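Local coordinates for lipase-esterase related protein (Clostridium acetobutylicum, PDB 3E0X) that is of unknown specific function but has an alpha/beta hydrolase fold, is probably a hydrolase, and holds ortho-xylene in a pocket, at residues Y66-A71 against A102-P107; D182-I187 against K212-S217. All blocks are in the same frame, centred on the assembly; numbering follows the deposited sequence. Where two conformers were deposited one is given.

Contact 1 (Y66-A71 against A102-P107)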
# COMPACT_ATOMS: atom_id res chain seq x y z
N TYR A 66 10.97 -5.59 -0.68
CA TYR A 66 10.31 -4.41 -0.11
C TYR A 66 10.03 -4.57 1.38
O TYR A 66 10.26 -3.63 2.17
CB TYR A 66 9.02 -4.07 -0.88
CG TYR A 66 9.23 -3.58 -2.29
CD1 TYR A 66 9.85 -2.35 -2.54
CD2 TYR A 66 8.78 -4.33 -3.36
CE1 TYR A 66 10.01 -1.89 -3.84
CE2 TYR A 66 8.93 -3.87 -4.68
CZ TYR A 66 9.55 -2.65 -4.91
OH TYR A 66 9.70 -2.20 -6.20
N ILE A 67 9.59 -5.76 1.79
CA ILE A 67 9.33 -6.04 3.22
C ILE A 67 10.60 -5.82 4.05
O ILE A 67 10.55 -5.11 5.06
CB ILE A 67 8.78 -7.49 3.41
CG1 ILE A 67 7.36 -7.64 2.82
CG2 ILE A 67 8.84 -7.92 4.86
CD1 ILE A 67 6.94 -9.10 2.59
N ASP A 68 11.72 -6.36 3.58
CA ASP A 68 12.99 -6.17 4.28
C ASP A 68 13.39 -4.69 4.34
O ASP A 68 13.87 -4.20 5.36
CB ASP A 68 14.09 -7.01 3.63
CG ASP A 68 13.91 -8.50 3.87
OD1 ASP A 68 13.07 -8.87 4.71
OD2 ASP A 68 14.61 -9.30 3.19
N ASN A 69 13.18 -3.97 3.24
CA ASN A 69 13.51 -2.54 3.24
C ASN A 69 12.67 -1.77 4.25
O ASN A 69 13.18 -0.86 4.94
CB ASN A 69 13.29 -1.90 1.87
CG ASN A 69 14.21 -2.44 0.77
OD1 ASN A 69 15.27 -3.05 0.99
ND2 ASN A 69 13.80 -2.16 -0.44
N VAL A 70 11.37 -2.06 4.28
CA VAL A 70 10.46 -1.33 5.16
C VAL A 70 10.73 -1.69 6.62
O VAL A 70 10.71 -0.81 7.49
CB VAL A 70 8.97 -1.53 4.77
CG1 VAL A 70 8.07 -0.89 5.79
CG2 VAL A 70 8.74 -0.91 3.38
N ALA A 71 11.01 -2.96 6.90
CA ALA A 71 11.36 -3.35 8.27
C ALA A 71 12.66 -2.64 8.72
O ALA A 71 12.73 -2.16 9.85
CB ALA A 71 11.47 -4.88 8.41
N ALA A 102 4.14 -7.09 9.20
CA ALA A 102 3.48 -7.57 10.42
C ALA A 102 4.09 -8.91 10.83
O ALA A 102 4.28 -9.17 12.02
CB ALA A 102 1.99 -7.73 10.16
N LEU A 103 4.42 -9.76 9.86
CA LEU A 103 4.99 -11.10 10.14
C LEU A 103 6.42 -11.04 10.69
O LEU A 103 6.90 -12.04 11.23
CB LEU A 103 4.93 -11.97 8.89
CG LEU A 103 3.50 -12.37 8.54
CD1 LEU A 103 3.37 -12.85 7.11
CD2 LEU A 103 3.03 -13.47 9.54
N LYS A 104 7.08 -9.89 10.58
CA LYS A 104 8.40 -9.72 11.18
C LYS A 104 8.32 -9.49 12.69
O LYS A 104 9.36 -9.53 13.37
CB LYS A 104 9.15 -8.53 10.54
CG LYS A 104 9.45 -8.68 9.04
CD LYS A 104 10.58 -9.65 8.79
CE LYS A 104 11.05 -9.59 7.34
NZ LYS A 104 12.44 -10.08 7.19
N LYS A 105 7.12 -9.19 13.19
CA LYS A 105 6.88 -9.07 14.65
C LYS A 105 7.76 -7.98 15.27
O LYS A 105 8.38 -8.17 16.33
CB LYS A 105 7.13 -10.41 15.38
CG LYS A 105 6.49 -11.64 14.76
CD LYS A 105 5.03 -11.44 14.52
CE LYS A 105 4.32 -12.76 14.15
NZ LYS A 105 4.37 -13.75 15.26
N LEU A 106 7.84 -6.82 14.59
CA LEU A 106 8.58 -5.68 15.13
C LEU A 106 7.88 -5.14 16.36
O LEU A 106 6.65 -5.06 16.37
CB LEU A 106 8.73 -4.59 14.05
CG LEU A 106 9.39 -5.06 12.75
CD1 LEU A 106 9.48 -3.88 11.76
CD2 LEU A 106 10.77 -5.67 13.06
N PRO A 107 8.62 -4.84 17.45
CA PRO A 107 7.93 -4.55 18.71
C PRO A 107 6.98 -3.36 18.64
O PRO A 107 5.99 -3.36 19.37
CB PRO A 107 9.07 -4.33 19.72
CG PRO A 107 10.29 -4.11 18.92
CD PRO A 107 10.08 -4.87 17.63

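Contact 2 (D182-I187 against K212-S217)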
# COMPACT_ATOMS: atom_id res chain seq x y z
N ASP A 182 -0.75 -18.30 3.38
CA ASP A 182 -0.67 -19.36 4.39
C ASP A 182 0.11 -18.91 5.63
O ASP A 182 0.26 -19.67 6.59
CB ASP A 182 -0.17 -20.69 3.79
CG ASP A 182 1.28 -20.66 3.36
OD1 ASP A 182 2.01 -19.68 3.59
OD2 ASP A 182 1.71 -21.68 2.74
N ASN A 183 0.59 -17.66 5.62
CA ASN A 183 1.22 -17.09 6.81
C ASN A 183 0.35 -16.07 7.54
O ASN A 183 0.70 -15.63 8.64
CB ASN A 183 2.57 -16.47 6.47
CG ASN A 183 3.66 -17.50 6.39
OD1 ASN A 183 4.33 -17.62 5.37
ND2 ASN A 183 3.83 -18.29 7.46
N LEU A 184 -0.77 -15.69 6.92
CA LEU A 184 -1.64 -14.67 7.53
C LEU A 184 -2.10 -15.06 8.92
O LEU A 184 -2.21 -14.20 9.80
CB LEU A 184 -2.86 -14.38 6.65
CG LEU A 184 -2.61 -13.68 5.30
CD1 LEU A 184 -3.89 -13.64 4.48
CD2 LEU A 184 -1.97 -12.30 5.51
N LYS A 185 -2.32 -16.36 9.13
CA LYS A 185 -2.75 -16.86 10.44
C LYS A 185 -1.73 -16.60 11.54
O LYS A 185 -2.07 -16.70 12.73
CB LYS A 185 -3.02 -18.36 10.37
CG LYS A 185 -1.81 -19.23 10.05
CD LYS A 185 -2.08 -20.69 10.46
CE LYS A 185 -0.77 -21.40 10.71
NZ LYS A 185 -0.97 -22.71 11.42
N ASN A 186 -0.50 -16.29 11.16
CA ASN A 186 0.57 -16.04 12.12
C ASN A 186 0.69 -14.58 12.55
O ASN A 186 1.53 -14.25 13.37
CB ASN A 186 1.91 -16.55 11.55
CG ASN A 186 1.91 -18.05 11.31
OD1 ASN A 186 2.32 -18.54 10.24
ND2 ASN A 186 1.42 -18.80 12.28
N ILE A 187 -0.14 -13.71 11.98
CA ILE A 187 -0.11 -12.31 12.37
C ILE A 187 -0.82 -12.15 13.72
O ILE A 187 -2.00 -12.51 13.84
CB ILE A 187 -0.75 -11.40 11.30
CG1 ILE A 187 0.13 -11.39 10.05
CG2 ILE A 187 -0.95 -9.99 11.86
CD1 ILE A 187 -0.49 -10.70 8.81
N LYS A 212 -10.53 -13.46 6.59
CA LYS A 212 -10.74 -14.85 7.01
C LYS A 212 -9.55 -15.40 7.80
O LYS A 212 -9.74 -16.13 8.78
CB LYS A 212 -10.97 -15.73 5.78
CG LYS A 212 -11.21 -17.18 6.12
CD LYS A 212 -11.49 -18.02 4.88
CE LYS A 212 -10.28 -18.05 3.94
NZ LYS A 212 -10.43 -19.08 2.86
N GLU A 213 -8.33 -15.11 7.32
CA GLU A 213 -7.14 -15.77 7.82
C GLU A 213 -6.52 -15.12 9.04
O GLU A 213 -5.97 -15.82 9.88
CB GLU A 213 -6.08 -15.84 6.73
CG GLU A 213 -6.42 -16.81 5.63
CD GLU A 213 -6.56 -18.24 6.14
OE1 GLU A 213 -5.63 -18.77 6.81
OE2 GLU A 213 -7.63 -18.80 5.91
N VAL A 214 -6.59 -13.79 9.15
CA VAL A 214 -6.01 -13.08 10.30
C VAL A 214 -7.01 -13.17 11.47
O VAL A 214 -8.18 -12.84 11.31
CB VAL A 214 -5.70 -11.61 9.95
CG1 VAL A 214 -5.15 -10.86 11.19
CG2 VAL A 214 -4.73 -11.53 8.75
N GLU A 215 -6.52 -13.61 12.63
CA GLU A 215 -7.40 -13.86 13.78
C GLU A 215 -8.12 -12.60 14.25
O GLU A 215 -9.33 -12.64 14.50
CB GLU A 215 -6.61 -14.50 14.93
CG GLU A 215 -7.45 -14.82 16.18
CD GLU A 215 -8.55 -15.87 15.93
OE1 GLU A 215 -8.35 -16.75 15.05
OE2 GLU A 215 -9.61 -15.81 16.60
N ASN A 216 -7.38 -11.50 14.39
CA ASN A 216 -7.97 -10.22 14.80
C ASN A 216 -8.03 -9.29 13.59
O ASN A 216 -7.04 -8.66 13.23
CB ASN A 216 -7.16 -9.60 15.95
CG ASN A 216 -7.85 -8.38 16.55
OD1 ASN A 216 -8.93 -7.97 16.11
ND2 ASN A 216 -7.22 -7.79 17.56
N SER A 217 -9.19 -9.26 12.95
CA SER A 217 -9.28 -8.58 11.66
C SER A 217 -10.61 -7.89 11.43
O SER A 217 -11.64 -8.23 12.04
CB SER A 217 -8.98 -9.58 10.54
OG SER A 217 -9.98 -10.58 10.50
O HOH W 1 -3.64 -14.25 12.76
O HOH W 2 -3.00 -18.16 6.96
O HOH W 3 -4.35 -10.97 14.47

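Contact 1 (Y66-A71 against A102-P107)
Asp68 OD1 is the polar atom held across this contact, gripped by one salt-bridging hydrogen bond from Lys104 NZ at 2.8 Å. The ammonium comes in from above the carboxylate plane, 27° out of it, and the two side chains cross at about a right angle. Lys104 gets there by bending at chi2 (-75°) and then running extended to NZ. On the way its aliphatic part crosses Ile67 obliquely, with CE against Ile67 CG2 at 3.7 Å; this branch lies anti to the Ile67 backbone N. Next to the charged pair, toward Ala71, the contact turns apolar: Leu106 CD1 sits 4.0 Å from both Ala71 CA and Ala71 CB. Leu106 is brought round by a type I turn, Ala102 to Lys105, closed by Lys105 N to Ala102 O at 3.1 Å; Lys105 then takes a positive phi (60°). The salt bridge is at the surface, while Ile67 beside it is buried. In the fold, the turn leaves helix 93-102 and leads to strand 109-115, while Leu106 also packs on Val101 of helix 93-102 and on Ile74 and Thr75 farther along helix 63-76, so this one leucine packs against both helices.

Contact 2 (D182-I187 against K212-S217)
Two of the connections of the alpha/beta hydrolase fold meet here: 182-187 leads from helix 165-177 toward strand 191-196, while the segment 212-217 carries the end of helix 204-213 into strand 217-222. Leu184 CB lies 3.5 Å from Glu213 CB, with the two side chains crossing at about a right angle, and Leu184 CD1 leans on the same Glu213 carbon. Val214, where the chain leaves the helix, offers one branch: CG2, anti to its own carbonyl carbon, reaches Leu184 CB at 4.0 Å and, more loosely, Ile187 CD1. Ile187 continues this apolar patch onto Leu99 and Ala102 of helix 93-102.

The backbones come close as well, and Lys185 CA makes a CA-H...O contact with Glu213 O at 3.4 Å. Lys185 CG is wedged between its own backbone N and carbonyl carbon (chi1 64°), and the extended chain then runs away from the contact.

No hydrogen bond joins the two segments directly; water does that work. One water accepts from Glu215 N and sits 2.6 Å from Ile187 O and farther from Leu184 O, so placed that it cannot donate to all its neighbours at once. A second water bridges Asn216 N and Ile187 O. The bend of Glu213 at chi2 (-61°) brings OE1 to a third water, which donates to Glu213 OE1 at 2.7 Å and accepts from Lys185 N at 2.9 Å.

Contacts 1 and 2 have centres 16 Å apart and touch through 102-107. Leu103 CD2 packs 3.3 Å from Asn183 O and 3.6 Å from Ile187 CG1, while Lys105 CE lies 3.3 Å from Asn186 O and Lys105 NZ makes a salt bridge to Asp188. Strands 109-115, 191-196 and 217-222 lie side by side and parallel in the sheet, and segments 102-107, 182-187 and 212-217 respectively lead into them. No residue of either contact belongs to the ortho-xylene pocket. Pocket residues Tyr91 and Ser92 precede helix 93-102, in what is probably the nucleophile elbow, whereas 102-107 follows its other end; pocket residue His227 follows strand 217-222.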